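Local coordinates for protein fructokinase (Silicibacter sp., PDB 3C8U) that probably phosphorylates fructose or a related sugar at the expense of ATP, as a kinase of the P-loop fold, at residues A[22-27]-A[125-130]; A[29-34]-A[130-135]; A[60-65]-A[80-85]. One frame throughout, in Å; residues are numbered along the deposited sequence.

Interaction 1: residues A[22-27]-A[125-130]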
ATOM      1  N   ARG A  22     -10.477  -1.143  16.076  1.00 21.27           N
ATOM      2  CA  ARG A  22      -9.957  -1.934  14.988  1.00 18.24           C
ATOM      3  C   ARG A  22      -8.436  -1.805  14.953  1.00 19.92           C
ATOM      4  O   ARG A  22      -7.865  -0.745  15.240  1.00 22.77           O
ATOM      5  CB  ARG A  22     -10.593  -1.448  13.685  1.00 19.92           C
ATOM      6  CG  ARG A  22     -10.175  -2.216  12.499  1.00 17.75           C
ATOM      7  CD  ARG A  22     -10.883  -1.741  11.255  1.00 18.61           C
ATOM      8  NE  ARG A  22     -12.303  -2.062  11.263  1.00 21.77           N
ATOM      9  CZ  ARG A  22     -13.282  -1.180  11.351  1.00 23.64           C
ATOM     10  NH1 ARG A  22     -13.027   0.116  11.470  1.00 23.79           N
ATOM     11  NH2 ARG A  22     -14.526  -1.593  11.343  1.00 24.60           N
ATOM     12  N   GLN A  23      -7.785  -2.899  14.604  1.00 20.40           N
ATOM     13  CA  GLN A  23      -6.313  -2.933  14.477  1.00 19.97           C
ATOM     14  C   GLN A  23      -5.891  -2.763  13.020  1.00 19.52           C
ATOM     15  O   GLN A  23      -6.571  -3.204  12.103  1.00 20.70           O
ATOM     16  CB  GLN A  23      -5.757  -4.207  15.115  1.00 23.21           C
ATOM     17  CG  GLN A  23      -5.847  -4.132  16.669  1.00 21.71           C
ATOM     18  CD  GLN A  23      -5.451  -5.412  17.377  1.00 26.21           C
ATOM     19  OE1 GLN A  23      -4.486  -5.425  18.120  1.00 31.90           O
ATOM     20  NE2 GLN A  23      -6.180  -6.493  17.131  1.00 29.14           N
ATOM     21  N   LEU A  24      -4.796  -2.037  12.862  1.00 17.05           N
ATOM     22  CA  LEU A  24      -4.166  -1.746  11.557  1.00 18.66           C
ATOM     23  C   LEU A  24      -2.824  -2.440  11.377  1.00 17.51           C
ATOM     24  O   LEU A  24      -1.896  -2.348  12.185  1.00 18.86           O
ATOM     25  CB  LEU A  24      -3.988  -0.248  11.374  1.00 18.53           C
ATOM     26  CG  LEU A  24      -5.223   0.675  11.482  1.00 22.35           C
ATOM     27  CD1 LEU A  24      -4.855   2.076  10.987  1.00 22.35           C
ATOM     28  CD2 LEU A  24      -6.321   0.159  10.658  1.00 23.32           C
ATOM     29  N   VAL A  25      -2.747  -3.138  10.270  1.00 17.83           N
ATOM     30  CA  VAL A  25      -1.523  -3.777   9.825  1.00 14.96           C
ATOM     31  C   VAL A  25      -1.118  -3.209   8.492  1.00 16.79           C
ATOM     32  O   VAL A  25      -1.874  -3.248   7.516  1.00 16.74           O
ATOM     33  CB  VAL A  25      -1.672  -5.341   9.746  1.00 16.99           C
ATOM     34  CG1 VAL A  25      -0.400  -5.991   9.153  1.00 15.38           C
ATOM     35  CG2 VAL A  25      -1.988  -5.941  11.110  1.00 15.38           C
ATOM     36  N   ALA A  26       0.087  -2.652   8.473  1.00 18.10           N
ATOM     37  CA  ALA A  26       0.668  -2.049   7.257  1.00 18.74           C
ATOM     38  C   ALA A  26       1.522  -3.039   6.478  1.00 17.71           C
ATOM     39  O   ALA A  26       2.339  -3.756   7.041  1.00 18.08           O
ATOM     40  CB  ALA A  26       1.485  -0.811   7.620  1.00 16.29           C
ATOM     41  N   LEU A  27       1.282  -3.091   5.170  1.00 17.46           N
ATOM     42  CA  LEU A  27       2.148  -3.832   4.240  1.00 18.49           C
ATOM     43  C   LEU A  27       2.661  -2.835   3.229  1.00 17.86           C
ATOM     44  O   LEU A  27       1.902  -2.305   2.424  1.00 18.42           O
ATOM     45  CB  LEU A  27       1.394  -4.955   3.521  1.00 18.57           C
ATOM     46  CG  LEU A  27       2.278  -5.653   2.456  1.00 26.22           C
ATOM     47  CD1 LEU A  27       3.475  -6.348   3.111  1.00 30.90           C
ATOM     48  CD2 LEU A  27       1.495  -6.652   1.625  1.00 32.83           C
ATOM     49  N   ARG A 125     -12.043  -6.686  11.913  1.00 20.31           N
ATOM     50  CA  ARG A 125     -11.282  -6.518  13.157  0.50 22.16           C
ATOM     51  C   ARG A 125      -9.874  -6.020  12.879  1.00 21.84           C
ATOM     52  O   ARG A 125      -9.260  -5.370  13.688  1.00 18.28           O
ATOM     53  CB  ARG A 125     -11.215  -7.854  13.923  0.50 23.34           C
ATOM     54  CG  ARG A 125     -12.545  -8.257  14.541  0.50 29.13           C
ATOM     55  CD  ARG A 125     -12.364  -8.993  15.859  0.50 35.62           C
ATOM     56  NE  ARG A 125     -11.215  -8.507  16.610  0.50 36.42           N
ATOM     57  CZ  ARG A 125     -10.486  -9.287  17.396  0.50 40.31           C
ATOM     58  NH1 ARG A 125     -10.808 -10.569  17.508  0.50 38.43           N
ATOM     59  NH2 ARG A 125      -9.438  -8.793  18.051  0.50 39.75           N
ATOM     60  N   VAL A 126      -9.387  -6.339  11.689  1.00 18.84           N
ATOM     61  CA  VAL A 126      -8.047  -5.937  11.265  1.00 17.67           C
ATOM     62  C   VAL A 126      -8.081  -5.441   9.833  1.00 16.65           C
ATOM     63  O   VAL A 126      -8.560  -6.130   8.949  1.00 16.11           O
ATOM     64  CB  VAL A 126      -7.069  -7.116  11.348  1.00 19.21           C
ATOM     65  CG1 VAL A 126      -5.664  -6.725  10.807  1.00 19.64           C
ATOM     66  CG2 VAL A 126      -7.010  -7.631  12.809  1.00 25.59           C
ATOM     67  N   ALA A 127      -7.575  -4.230   9.641  1.00 17.30           N
ATOM     68  CA  ALA A 127      -7.378  -3.661   8.312  1.00 18.36           C
ATOM     69  C   ALA A 127      -5.901  -3.743   7.978  1.00 17.17           C
ATOM     70  O   ALA A 127      -5.034  -3.248   8.717  1.00 18.15           O
ATOM     71  CB  ALA A 127      -7.868  -2.199   8.239  1.00 17.60           C
ATOM     72  N   ILE A 128      -5.642  -4.424   6.871  1.00 15.84           N
ATOM     73  CA  ILE A 128      -4.313  -4.519   6.312  1.00 15.97           C
ATOM     74  C   ILE A 128      -4.264  -3.426   5.267  1.00 18.42           C
ATOM     75  O   ILE A 128      -4.917  -3.517   4.232  1.00 17.21           O
ATOM     76  CB  ILE A 128      -4.005  -5.858   5.661  1.00 17.23           C
ATOM     77  CG1 ILE A 128      -4.121  -6.989   6.684  1.00 24.22           C
ATOM     78  CG2 ILE A 128      -2.608  -5.816   4.980  1.00 18.72           C
ATOM     79  CD1 ILE A 128      -4.049  -8.308   6.039  1.00 21.25           C
ATOM     80  N   ILE A 129      -3.504  -2.390   5.596  1.00 19.09           N
ATOM     81  CA  ILE A 129      -3.385  -1.196   4.757  1.00 19.75           C
ATOM     82  C   ILE A 129      -2.162  -1.452   3.901  1.00 21.31           C
ATOM     83  O   ILE A 129      -1.100  -1.752   4.420  1.00 20.85           O
ATOM     84  CB  ILE A 129      -3.159   0.088   5.589  1.00 19.28           C
ATOM     85  CG1 ILE A 129      -4.193   0.248   6.709  1.00 24.96           C
ATOM     86  CG2 ILE A 129      -3.087   1.358   4.670  1.00 16.25           C
ATOM     87  CD1 ILE A 129      -5.585   0.135   6.271  1.00 24.96           C
ATOM     88  N   GLU A 130      -2.342  -1.392   2.584  1.00 20.18           N
ATOM     89  CA  GLU A 130      -1.273  -1.680   1.657  1.00 18.93           C
ATOM     90  C   GLU A 130      -0.974  -0.478   0.785  1.00 17.14           C
ATOM     91  O   GLU A 130      -1.856   0.195   0.282  1.00 21.34           O
ATOM     92  CB  GLU A 130      -1.532  -2.970   0.840  1.00 21.09           C
ATOM     93  CG  GLU A 130      -2.511  -2.838  -0.269  1.00 23.30           C
ATOM     94  CD  GLU A 130      -2.603  -4.059  -1.157  1.00 24.01           C
ATOM     95  OE1 GLU A 130      -1.920  -5.062  -0.889  1.00 23.77           O
ATOM     96  OE2 GLU A 130      -3.417  -4.021  -2.104  1.00 26.56           O
TER
HETATM   97  O   HOH W   1      -9.266  -6.062  16.297  1.00 35.92           O
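Two parallel strands at the middle of the central sheet, in the 2-3-1-4-5 order of P-loop kinases, meet where Gln23 to Leu27 pair in register with Val126 to Glu130. Gln23, Val25 and Leu27 take part in every cross-strand bond, while Leu24 and Ala26 turn their polar backbone atoms to strand 150-154 and to Asp149 just before it. Val25 N binds Ala127 O at 2.8 Å in a nearly straight bond of 175°. Ala127 N to Gln23 O, Ile129 N to Val25 O and Leu27 N to Ile129 O continue the ladder. The backbones come close enough for CA-H...O contacts as well, the shortest from Ile128 CA to Val25 O at 3.0 Å.

Valine and isoleucine, branched at CB, suit such an extended chain. On the face turned to helix 36-48, Val25 CG2 lies 3.8 Å from Val126 CG1, and Ile128 with Leu27 packs on that helix. On the other face Leu24 CD2 rests 3.7 Å from Ala127 CB, the short alanine letting the leucine tip lean across. Glu130, at the end of its strand on the same face as Val25, has its carboxylate oxygens hydrogen-bonded to Ser39 OG and Ser36 OG, so both oxygens have partners.

At the start of the strands Arg22 has CG anti to its backbone N (chi1 -178°), which lays CG beside Arg125 O. Its guanidinium then runs on to the carbonyls of Leu95, Gln98, Glu99 and Cys124, which suit a cation. Gln23 sends OE1 to Asp16 N, while its NE2 donates to a water that in turn donates to Arg125 O at 2.7 Å.

Interaction 2: residues A[29-34]-A[130-135]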
ATOM      1  N   GLY A  29       5.264  -1.825   0.265  1.00 23.02           N
ATOM      2  CA  GLY A  29       6.106  -2.240  -0.849  1.00 24.42           C
ATOM      3  C   GLY A  29       6.618  -1.087  -1.683  1.00 26.87           C
ATOM      4  O   GLY A  29       6.743   0.052  -1.235  1.00 30.44           O
ATOM      5  N   ALA A  30       6.978  -1.438  -2.899  1.00 26.99           N
ATOM      6  CA  ALA A  30       7.361  -0.496  -3.933  1.00 23.95           C
ATOM      7  C   ALA A  30       6.593  -0.861  -5.206  1.00 25.14           C
ATOM      8  O   ALA A  30       6.036  -1.963  -5.301  1.00 24.35           O
ATOM      9  CB  ALA A  30       8.888  -0.519  -4.163  1.00 22.17           C
ATOM     10  N   PRO A  31       6.515   0.077  -6.165  1.00 25.61           N
ATOM     11  CA  PRO A  31       5.952  -0.252  -7.462  1.00 26.31           C
ATOM     12  C   PRO A  31       6.626  -1.486  -8.040  1.00 25.52           C
ATOM     13  O   PRO A  31       7.857  -1.590  -8.093  1.00 23.32           O
ATOM     14  CB  PRO A  31       6.247   0.997  -8.311  1.00 25.39           C
ATOM     15  CG  PRO A  31       6.434   2.103  -7.313  1.00 26.91           C
ATOM     16  CD  PRO A  31       7.102   1.428  -6.141  1.00 26.40           C
ATOM     17  N   GLY A  32       5.769  -2.411  -8.442  1.00 26.28           N
ATOM     18  CA  GLY A  32       6.179  -3.681  -9.022  1.00 28.15           C
ATOM     19  C   GLY A  32       6.399  -4.771  -8.005  1.00 28.25           C
ATOM     20  O   GLY A  32       6.834  -5.862  -8.346  1.00 29.72           O
ATOM     21  N   SER A  33       6.129  -4.475  -6.742  1.00 26.11           N
ATOM     22  CA  SER A  33       6.461  -5.440  -5.667  1.00 25.53           C
ATOM     23  C   SER A  33       5.454  -6.593  -5.586  1.00 24.70           C
ATOM     24  O   SER A  33       5.702  -7.612  -4.943  1.00 27.28           O
ATOM     25  CB  SER A  33       6.573  -4.765  -4.308  1.00 28.34           C
ATOM     26  OG  SER A  33       5.324  -4.243  -3.887  1.00 24.73           O
ATOM     27  N   GLY A  34       4.317  -6.403  -6.231  1.00 21.52           N
ATOM     28  CA  GLY A  34       3.215  -7.391  -6.184  1.00 24.01           C
ATOM     29  C   GLY A  34       2.622  -7.547  -4.785  1.00 25.62           C
ATOM     30  O   GLY A  34       2.255  -8.633  -4.338  1.00 25.58           O
ATOM     31  N   GLU A 130      -2.342  -1.392   2.584  1.00 20.18           N
ATOM     32  CA  GLU A 130      -1.273  -1.680   1.657  1.00 18.93           C
ATOM     33  C   GLU A 130      -0.974  -0.478   0.785  1.00 17.14           C
ATOM     34  O   GLU A 130      -1.856   0.195   0.282  1.00 21.34           O
ATOM     35  CB  GLU A 130      -1.532  -2.970   0.840  1.00 21.09           C
ATOM     36  CG  GLU A 130      -2.511  -2.838  -0.269  1.00 23.30           C
ATOM     37  CD  GLU A 130      -2.603  -4.059  -1.157  1.00 24.01           C
ATOM     38  OE1 GLU A 130      -1.920  -5.062  -0.889  1.00 23.77           O
ATOM     39  OE2 GLU A 130      -3.417  -4.021  -2.104  1.00 26.56           O
ATOM     40  N   GLY A 131       0.312  -0.195   0.667  1.00 19.72           N
ATOM     41  CA  GLY A 131       0.791   0.919  -0.194  1.00 17.36           C
ATOM     42  C   GLY A 131       2.291   1.002  -0.331  1.00 17.40           C
ATOM     43  O   GLY A 131       3.028   0.256   0.272  1.00 18.63           O
ATOM     44  N   ASN A 132       2.745   1.984  -1.085  1.00 17.17           N
ATOM     45  CA  ASN A 132       4.171   2.161  -1.314  1.00 19.13           C
ATOM     46  C   ASN A 132       4.867   2.995  -0.241  1.00 17.90           C
ATOM     47  O   ASN A 132       6.073   2.910  -0.083  1.00 20.99           O
ATOM     48  CB  ASN A 132       4.390   2.762  -2.708  1.00 19.51           C
ATOM     49  CG  ASN A 132       3.900   1.841  -3.809  1.00 21.19           C
ATOM     50  OD1 ASN A 132       4.077   0.613  -3.729  1.00 31.55           O
ATOM     51  ND2 ASN A 132       3.289   2.404  -4.820  1.00 26.30           N
ATOM     52  N   TYR A 133       4.093   3.829   0.461  1.00 18.49           N
ATOM     53  CA  TYR A 133       4.655   4.861   1.356  1.00 19.23           C
ATOM     54  C   TYR A 133       4.251   4.740   2.815  1.00 18.05           C
ATOM     55  O   TYR A 133       4.038   5.753   3.475  1.00 19.16           O
ATOM     56  CB  TYR A 133       4.302   6.271   0.836  1.00 17.08           C
ATOM     57  CG  TYR A 133       4.703   6.440  -0.614  1.00 20.82           C
ATOM     58  CD1 TYR A 133       6.041   6.370  -0.993  1.00 25.31           C
ATOM     59  CD2 TYR A 133       3.755   6.631  -1.604  1.00 18.05           C
ATOM     60  CE1 TYR A 133       6.415   6.493  -2.323  1.00 21.81           C
ATOM     61  CE2 TYR A 133       4.125   6.753  -2.934  1.00 19.11           C
ATOM     62  CZ  TYR A 133       5.451   6.685  -3.286  1.00 22.52           C
ATOM     63  OH  TYR A 133       5.814   6.807  -4.617  1.00 23.25           O
ATOM     64  N   LEU A 134       4.197   3.497   3.314  1.00 17.38           N
ATOM     65  CA  LEU A 134       3.722   3.228   4.674  1.00 18.68           C
ATOM     66  C   LEU A 134       4.814   3.178   5.723  1.00 18.64           C
ATOM     67  O   LEU A 134       4.530   3.174   6.924  1.00 20.05           O
ATOM     68  CB  LEU A 134       2.871   1.961   4.718  1.00 19.38           C
ATOM     69  CG  LEU A 134       1.649   1.954   3.761  1.00 19.92           C
ATOM     70  CD1 LEU A 134       0.756   0.747   4.131  1.00 18.21           C
ATOM     71  CD2 LEU A 134       0.834   3.282   3.737  1.00 15.24           C
ATOM     72  N   LEU A 135       6.052   3.171   5.233  1.00 19.15           N
ATOM     73  CA  LEU A 135       7.274   3.097   6.054  1.00 20.16           C
ATOM     74  C   LEU A 135       8.303   4.072   5.485  1.00 21.54           C
ATOM     75  O   LEU A 135       9.474   3.772   5.281  1.00 19.62           O
ATOM     76  CB  LEU A 135       7.828   1.665   6.092  1.00 17.14           C
ATOM     77  CG  LEU A 135       6.981   0.681   6.928  1.00 22.32           C
ATOM     78  CD1 LEU A 135       7.545  -0.736   6.913  1.00 21.14           C
ATOM     79  CD2 LEU A 135       6.772   1.158   8.375  1.00 19.22           C
TER
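The flat amide of Asn132 lies against the turn Ala30 to Ser33 in what is probably the P-loop (Walker A motif), with OD1 standing above the face of the Ala30-Pro31 peptide, 3.3 Å from Ala30 C. Its ND2 lies over a face of the proline ring, 4.0 Å from Pro31 CG. Asn132 CB in turn sits over the centre of the Tyr133 ring, 3.9 Å above its plane. CG of Asn132 is anti to the carbonyl carbon (chi1 -63°), which carries the amide to the loop. Pro31 N has no hydrogen to give, and OD1 takes its hydrogen bond from Lys35 NZ instead, so the asparagine probably helps to position the lysine of the presumed motif while touching the loop.

One backbone bond joins the segments, Gly29 N to Gly131 O at 3.1 Å, extending the strand pairing into the loop. Glycine suits position 29 because a CB there would run into Ser33 OG. Gly32 tolerates the positive phi of 89° that the type II turn demands. Ala30 O is gripped twice, by Ser33 N and, on a lone pair in the carbonyl plane, by Ser33 OG at 2.8 Å.

Interaction 3: residues A[60-65]-A[80-85]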
ATOM      1  N   GLY A  60      -6.412   4.591  -3.761  1.00 17.52           N
ATOM      2  CA  GLY A  60      -7.650   5.371  -3.934  1.00 17.91           C
ATOM      3  C   GLY A  60      -7.422   6.829  -3.613  1.00 17.54           C
ATOM      4  O   GLY A  60      -8.266   7.686  -3.868  1.00 16.91           O
ATOM      5  N   PHE A  61      -6.249   7.094  -3.051  1.00 19.26           N
ATOM      6  CA  PHE A  61      -5.894   8.426  -2.567  1.00 17.90           C
ATOM      7  C   PHE A  61      -5.014   9.207  -3.505  1.00 16.19           C
ATOM      8  O   PHE A  61      -4.545  10.286  -3.174  1.00 18.37           O
ATOM      9  CB  PHE A  61      -5.319   8.347  -1.148  1.00 17.88           C
ATOM     10  CG  PHE A  61      -6.396   8.097  -0.135  1.00 19.48           C
ATOM     11  CD1 PHE A  61      -7.106   9.162   0.395  1.00 18.53           C
ATOM     12  CD2 PHE A  61      -6.786   6.801   0.171  1.00 18.84           C
ATOM     13  CE1 PHE A  61      -8.136   8.946   1.260  1.00 19.14           C
ATOM     14  CE2 PHE A  61      -7.836   6.575   1.033  1.00 19.19           C
ATOM     15  CZ  PHE A  61      -8.511   7.638   1.581  1.00 15.10           C
ATOM     16  N   HIS A  62      -4.824   8.668  -4.702  1.00 19.73           N
ATOM     17  CA  HIS A  62      -4.197   9.472  -5.749  1.00 19.17           C
ATOM     18  C   HIS A  62      -5.042  10.714  -5.954  1.00 17.72           C
ATOM     19  O   HIS A  62      -6.282  10.675  -5.964  1.00 19.34           O
ATOM     20  CB  HIS A  62      -4.178   8.775  -7.110  1.00 19.27           C
ATOM     21  CG  HIS A  62      -3.062   7.819  -7.326  1.00 18.50           C
ATOM     22  ND1 HIS A  62      -3.182   6.476  -7.053  1.00 20.20           N
ATOM     23  CD2 HIS A  62      -1.834   7.987  -7.883  1.00 22.28           C
ATOM     24  CE1 HIS A  62      -2.062   5.860  -7.402  1.00 23.72           C
ATOM     25  NE2 HIS A  62      -1.241   6.749  -7.931  1.00 17.24           N
ATOM     26  N   LEU A  63      -4.360  11.817  -6.199  1.00 19.68           N
ATOM     27  CA  LEU A  63      -5.043  13.004  -6.712  1.00 16.02           C
ATOM     28  C   LEU A  63      -5.486  12.740  -8.140  1.00 18.40           C
ATOM     29  O   LEU A  63      -4.850  11.974  -8.862  1.00 19.59           O
ATOM     30  CB  LEU A  63      -4.095  14.202  -6.720  1.00 16.51           C
ATOM     31  CG  LEU A  63      -3.651  14.733  -5.370  1.00 21.34           C
ATOM     32  CD1 LEU A  63      -2.891  16.066  -5.598  1.00 26.05           C
ATOM     33  CD2 LEU A  63      -4.847  14.903  -4.472  1.00 23.35           C
ATOM     34  N   ASP A  64      -6.533  13.447  -8.569  1.00 18.34           N
ATOM     35  CA  ASP A  64      -7.001  13.346  -9.956  1.00 18.38           C
ATOM     36  C   ASP A  64      -6.043  14.093 -10.870  1.00 19.33           C
ATOM     37  O   ASP A  64      -5.393  15.061 -10.476  1.00 21.45           O
ATOM     38  CB  ASP A  64      -8.405  13.922 -10.107  1.00 20.47           C
ATOM     39  CG  ASP A  64      -9.045  13.594 -11.461  1.00 19.68           C
ATOM     40  OD1 ASP A  64      -9.547  12.452 -11.620  1.00 21.76           O
ATOM     41  OD2 ASP A  64      -9.115  14.502 -12.314  1.00 21.09           O
ATOM     42  N   ASN A  65      -6.012  13.661 -12.114  1.00 21.66           N
ATOM     43  CA  ASN A  65      -5.154  14.278 -13.131  1.00 20.48           C
ATOM     44  C   ASN A  65      -5.451  15.770 -13.297  1.00 22.30           C
ATOM     45  O   ASN A  65      -4.587  16.554 -13.669  1.00 22.94           O
ATOM     46  CB  ASN A  65      -5.322  13.559 -14.483  1.00 22.33           C
ATOM     47  CG  ASN A  65      -4.749  12.191 -14.463  1.00 23.32           C
ATOM     48  OD1 ASN A  65      -4.054  11.832 -13.512  1.00 25.05           O
ATOM     49  ND2 ASN A  65      -5.028  11.395 -15.500  1.00 24.94           N
ATOM     50  N   PRO A  80       4.989  10.325  -4.047  1.00 17.67           N
ATOM     51  CA  PRO A  80       4.254  10.604  -2.816  1.00 17.90           C
ATOM     52  C   PRO A  80       3.452  11.896  -2.907  1.00 19.65           C
ATOM     53  O   PRO A  80       2.348  11.993  -2.389  1.00 18.72           O
ATOM     54  CB  PRO A  80       5.349  10.735  -1.756  1.00 20.09           C
ATOM     55  CG  PRO A  80       6.562  10.190  -2.325  1.00 23.82           C
ATOM     56  CD  PRO A  80       6.415  10.046  -3.806  1.00 18.18           C
ATOM     57  N   GLU A  81       4.035  12.899  -3.550  1.00 19.25           N
ATOM     58  CA  GLU A  81       3.396  14.227  -3.585  1.00 18.38           C
ATOM     59  C   GLU A  81       2.151  14.250  -4.484  1.00 18.25           C
ATOM     60  O   GLU A  81       1.359  15.208  -4.497  1.00 22.76           O
ATOM     61  CB  GLU A  81       4.372  15.327  -3.991  1.00 23.08           C
ATOM     62  CG  GLU A  81       4.911  15.169  -5.365  1.00 21.35           C
ATOM     63  CD  GLU A  81       6.260  14.479  -5.408  1.00 35.77           C
ATOM     64  OE1 GLU A  81       6.500  13.503  -4.629  1.00 26.47           O
ATOM     65  OE2 GLU A  81       7.064  14.915  -6.267  1.00 41.48           O
ATOM     66  N   THR A  82       1.939  13.154  -5.176  1.00 17.23           N
ATOM     67  CA  THR A  82       0.757  12.992  -6.013  1.00 18.38           C
ATOM     68  C   THR A  82      -0.404  12.310  -5.294  1.00 18.79           C
ATOM     69  O   THR A  82      -1.447  12.052  -5.872  1.00 17.87           O
ATOM     70  CB  THR A  82       1.094  12.290  -7.359  1.00 15.14           C
ATOM     71  OG1 THR A  82       1.324  10.880  -7.177  1.00 18.69           O
ATOM     72  CG2 THR A  82       2.322  12.970  -7.967  1.00 15.66           C
ATOM     73  N   PHE A  83      -0.221  12.061  -4.011  1.00 20.28           N
ATOM     74  CA  PHE A  83      -1.290  11.476  -3.178  1.00 19.79           C
ATOM     75  C   PHE A  83      -1.910  12.519  -2.263  1.00 20.17           C
ATOM     76  O   PHE A  83      -1.267  13.480  -1.873  1.00 18.86           O
ATOM     77  CB  PHE A  83      -0.757  10.322  -2.330  1.00 21.20           C
ATOM     78  CG  PHE A  83      -0.545   9.053  -3.119  1.00 22.41           C
ATOM     79  CD1 PHE A  83       0.613   8.867  -3.827  1.00 19.34           C
ATOM     80  CD2 PHE A  83      -1.532   8.097  -3.203  1.00 23.76           C
ATOM     81  CE1 PHE A  83       0.794   7.758  -4.588  1.00 20.86           C
ATOM     82  CE2 PHE A  83      -1.346   6.953  -3.969  1.00 20.95           C
ATOM     83  CZ  PHE A  83      -0.195   6.792  -4.660  1.00 22.27           C
ATOM     84  N   ASP A  84      -3.184  12.307  -1.964  1.00 18.13           N
ATOM     85  CA  ASP A  84      -3.883  13.065  -0.914  1.00 18.33           C
ATOM     86  C   ASP A  84      -3.460  12.522   0.440  1.00 18.62           C
ATOM     87  O   ASP A  84      -4.152  11.700   1.037  1.00 21.00           O
ATOM     88  CB  ASP A  84      -5.405  12.968  -1.098  1.00 17.49           C
ATOM     89  CG  ASP A  84      -6.181  13.671  -0.023  1.00 14.65           C
ATOM     90  OD1 ASP A  84      -5.608  14.525   0.715  1.00 15.47           O
ATOM     91  OD2 ASP A  84      -7.379  13.328   0.111  1.00 19.89           O
ATOM     92  N   PHE A  85      -2.295  12.964   0.911  1.00 19.62           N
ATOM     93  CA  PHE A  85      -1.743  12.449   2.182  1.00 15.65           C
ATOM     94  C   PHE A  85      -2.671  12.698   3.371  1.00 18.03           C
ATOM     95  O   PHE A  85      -2.974  11.806   4.144  1.00 17.06           O
ATOM     96  CB  PHE A  85      -0.377  13.053   2.514  1.00 20.71           C
ATOM     97  CG  PHE A  85       0.033  12.758   3.928  1.00 17.20           C
ATOM     98  CD1 PHE A  85       0.456  11.487   4.276  1.00 21.19           C
ATOM     99  CD2 PHE A  85      -0.059  13.729   4.923  1.00 21.26           C
ATOM    100  CE1 PHE A  85       0.771  11.197   5.598  1.00 19.88           C
ATOM    101  CE2 PHE A  85       0.255  13.428   6.246  1.00 20.61           C
ATOM    102  CZ  PHE A  85       0.669  12.170   6.564  1.00 22.20           C
TER
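His62 and Phe83 lie side by side and point the same way, each with CG anti to its carbonyl carbon (chi1 -83° for His62), and this shared torsion brings the rings together although both side chains start out away from the opposite segment. Phe83 CZ sits over a face of the imidazole near its rim, 3.4 Å from His62 NE2. It is an oblique meeting of the two rings, planes inclined at 37° with centroids 4.2 Å apart. The imidazole is fixed further by its ND1 bond to Asp59 O and by a stack with Phe106, so a flat ring with a polar atom is well placed here. An alanine at His62 would probably leave the Phe83 ring without its partner, open a gap beside Phe106 and leave Asp59 O without its mate.

Phe61 CD1 lies 3.9 Å from Asp84 O, its ring inclined to the carboxylate, and Phe61 CB lies near Phe83 CD2. Leu63 crosses Asp84 at about a right angle: its CD2 touches Asp84 CB at 3.9 Å, while its CB is 3.5 Å from Thr82 O. Beneath these side chains the backbones are linked by two nearly straight bonds, Asp84 N to Phe61 O at 2.7 Å and Leu63 N to Thr82 O at 2.9 Å.

They flank the pair His62-Phe83 in a single beta bridge, an isolated pairing between two loops. Asp84 OD1 then accepts from Gly87 N, the short carboxylate serving as the N-cap of helix 85-97.

How the interactions relate
Along the chain the segments come as 22-27, 29-34, 60-65, 80-85, 125-130 and 130-135, with interactions 1 and 2 interleaved and interaction 3 nested inside the loops that both close. Interactions 1 and 2 have centres about 14 Å apart and share Glu130 and strand 126-131: the paired strands of the parallel sheet run straight into the probable phosphate-binding loop and the chain facing it. Interaction 3 lies about 14 Å from interaction 2 and about 20 Å from interaction 1, centre to centre. It meets interaction 2 where Tyr133 packs on Pro80 and Phe83, so the loops before and after helix 65-68 pack against the chain that faces the probable phosphate-binding loop.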